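Local structure of glutathione S-transferase (Rhodospirillum rubrum F11, 4O7H) at residues Glu90-Leu94 against Arg151-Ala155. The protein probably catalyses the conjugation of glutathione to electrophilic substrates, as a dimeric member of the glutathione S-transferase family. Residues are numbered along the deposited sequence.
Sequences EVRRL and RRWLA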
loop_
_atom_site.group_PDB
_atom_site.type_symbol
_atom_site.label_atom_id
_atom_site.label_comp_id
_atom_site.label_asym_id
_atom_site.label_seq_id
_atom_site.Cartn_x
_atom_site.Cartn_y
_atom_site.Cartn_z
ATOM N N GLU A 90 -1.411 -14.923 2.496
ATOM C CA GLU A 90 -2.176 -14.979 1.251
ATOM C C GLU A 90 -3.236 -13.868 1.246
ATOM O O GLU A 90 -3.442 -13.163 0.229
ATOM C CB GLU A 90 -2.803 -16.375 1.087
ATOM C CG GLU A 90 -3.700 -16.555 -0.110
ATOM C CD GLU A 90 -3.022 -16.421 -1.464
ATOM O OE1 GLU A 90 -1.774 -16.345 -1.538
ATOM O OE2 GLU A 90 -3.754 -16.372 -2.495
ATOM N N VAL A 91 -3.885 -13.688 2.386
ATOM C CA VAL A 91 -4.835 -12.560 2.512
ATOM C C VAL A 91 -4.121 -11.240 2.199
ATOM O O VAL A 91 -4.629 -10.390 1.412
ATOM C CB VAL A 91 -5.467 -12.490 3.905
ATOM C CG1 VAL A 91 -6.310 -11.221 4.031
ATOM C CG2 VAL A 91 -6.324 -13.714 4.160
ATOM N N ARG A 92 -2.977 -11.025 2.829
ATOM C CA ARG A 92 -2.233 -9.767 2.651
ATOM C C ARG A 92 -1.706 -9.575 1.214
ATOM O O ARG A 92 -1.726 -8.435 0.667
ATOM C CB ARG A 92 -1.146 -9.614 3.710
ATOM C CG ARG A 92 -1.691 -9.448 5.101
ATOM C CD ARG A 92 -0.645 -8.956 6.053
ATOM N NE ARG A 92 -1.073 -8.809 7.446
ATOM C CZ ARG A 92 -0.842 -9.675 8.433
ATOM N NH1 ARG A 92 -0.232 -10.834 8.233
ATOM N NH2 ARG A 92 -1.209 -9.363 9.642
ATOM N N ARG A 93 -1.274 -10.673 0.579
ATOM C CA ARG A 93 -0.912 -10.662 -0.823
ATOM C C ARG A 93 -2.047 -10.131 -1.669
ATOM O O ARG A 93 -1.829 -9.277 -2.532
ATOM C CB ARG A 93 -0.495 -12.092 -1.315
ATOM C CG ARG A 93 -0.076 -12.118 -2.778
ATOM C CD ARG A 93 0.189 -13.548 -3.274
ATOM N NE ARG A 93 -1.029 -14.337 -3.493
ATOM C CZ ARG A 93 -1.780 -14.211 -4.579
ATOM N NH1 ARG A 93 -1.462 -13.312 -5.514
ATOM N NH2 ARG A 93 -2.852 -14.964 -4.713
ATOM N N LEU A 94 -3.229 -10.674 -1.441
ATOM C CA LEU A 94 -4.383 -10.309 -2.256
ATOM C C LEU A 94 -4.866 -8.905 -1.924
ATOM O O LEU A 94 -5.277 -8.146 -2.823
ATOM C CB LEU A 94 -5.492 -11.357 -2.099
ATOM C CG LEU A 94 -5.199 -12.626 -2.909
ATOM C CD1 LEU A 94 -6.136 -13.714 -2.450
ATOM C CD2 LEU A 94 -5.316 -12.377 -4.406
ATOM N N ARG A 151 -11.530 -21.931 -4.652
ATOM C CA ARG A 151 -11.594 -21.634 -3.236
ATOM C C ARG A 151 -12.975 -21.164 -2.854
ATOM O O ARG A 151 -13.722 -20.720 -3.703
ATOM C CB ARG A 151 -10.604 -20.498 -2.954
ATOM C CG ARG A 151 -9.171 -20.786 -3.266
ATOM C CD ARG A 151 -8.351 -19.513 -3.185
ATOM N NE ARG A 151 -6.938 -19.768 -3.419
ATOM C CZ ARG A 151 -5.962 -18.891 -3.245
ATOM N NH1 ARG A 151 -4.716 -19.226 -3.515
ATOM N NH2 ARG A 151 -6.210 -17.684 -2.765
ATOM N N ARG A 152 -13.300 -21.241 -1.578
ATOM C CA ARG A 152 -14.583 -20.821 -1.082
ATOM C C ARG A 152 -14.719 -19.295 -1.203
ATOM O O ARG A 152 -15.742 -18.784 -1.643
ATOM C CB ARG A 152 -14.700 -21.262 0.366
ATOM C CG ARG A 152 -16.046 -21.052 0.988
ATOM C CD ARG A 152 -15.946 -21.437 2.454
ATOM N NE ARG A 152 -17.238 -21.520 3.106
ATOM C CZ ARG A 152 -18.238 -22.246 2.630
ATOM N NH1 ARG A 152 -18.076 -22.902 1.488
ATOM N NH2 ARG A 152 -19.392 -22.298 3.267
ATOM N N TRP A 153 -13.662 -18.602 -0.811
ATOM C CA TRP A 153 -13.599 -17.142 -0.845
ATOM C C TRP A 153 -12.229 -16.807 -1.458
ATOM O O TRP A 153 -11.408 -17.685 -1.710
ATOM C CB TRP A 153 -13.739 -16.564 0.561
ATOM C CG TRP A 153 -15.079 -16.746 1.161
ATOM C CD1 TRP A 153 -15.440 -17.692 2.093
ATOM C CD2 TRP A 153 -16.253 -15.975 0.911
ATOM N NE1 TRP A 153 -16.772 -17.557 2.410
ATOM C CE2 TRP A 153 -17.293 -16.512 1.713
ATOM C CE3 TRP A 153 -16.545 -14.905 0.066
ATOM C CZ2 TRP A 153 -18.598 -15.992 1.708
ATOM C CZ3 TRP A 153 -17.822 -14.400 0.057
ATOM C CH2 TRP A 153 -18.841 -14.954 0.861
ATOM N N LEU A 154 -11.908 -15.532 -1.705
ATOM C CA LEU A 154 -10.716 -15.255 -2.553
ATOM C C LEU A 154 -9.392 -15.758 -1.984
ATOM O O LEU A 154 -8.515 -16.156 -2.730
ATOM C CB LEU A 154 -10.496 -13.762 -2.793
ATOM C CG LEU A 154 -11.452 -13.019 -3.687
ATOM C CD1 LEU A 154 -10.922 -11.586 -3.849
ATOM C CD2 LEU A 154 -11.525 -13.692 -5.041
ATOM N N ALA A 155 -9.262 -15.745 -0.664
ATOM C CA ALA A 155 -8.022 -16.131 0.007
ATOM C C ALA A 155 -8.078 -17.488 0.640
ATOM O O ALA A 155 -7.087 -17.909 1.268
ATOM C CB ALA A 155 -7.628 -15.100 1.062
#
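A salt-bridge network ties the loop that follows helix 127-150 to one face of helix 85-119. The extended Arg151 side chain runs back to Glu90, whose OE2 accepts hydrogen bonds from Arg151 NH2 at 2.8 Å and, more bent, from Arg151 NH1 at 3.2 Å. Arg93, one turn further along the same helix, holds the carboxylate from within its own segment: its NE hydrogen-bonds to Glu90 OE1 at 2.9 Å and its NH2 to Glu90 OE2 at 2.8 Å. Arg151 NH2 also donates to Leu154 O (2.8 Å), closing the loop on itself.

Beside these charges the packing is apolar. The small Ala155 lets the backbones approach to 5.4 Å between Val91 CA and Ala155 CA; its CB meets Val91 CG2 at 3.6 Å and Leu94 CD1 at 4.1 Å. Ala162 of helix 161-175 adjoins both Leu94 and Ala155. A hydrogen bond from Leu154 N to Asp163 OD1 ties the loop to the start of that helix, where Thr160 and Asp163 probably correspond to the Ser/Thr-X-X-Asp N-capping box common in the all-helical C-terminal domain of glutathione S-transferases.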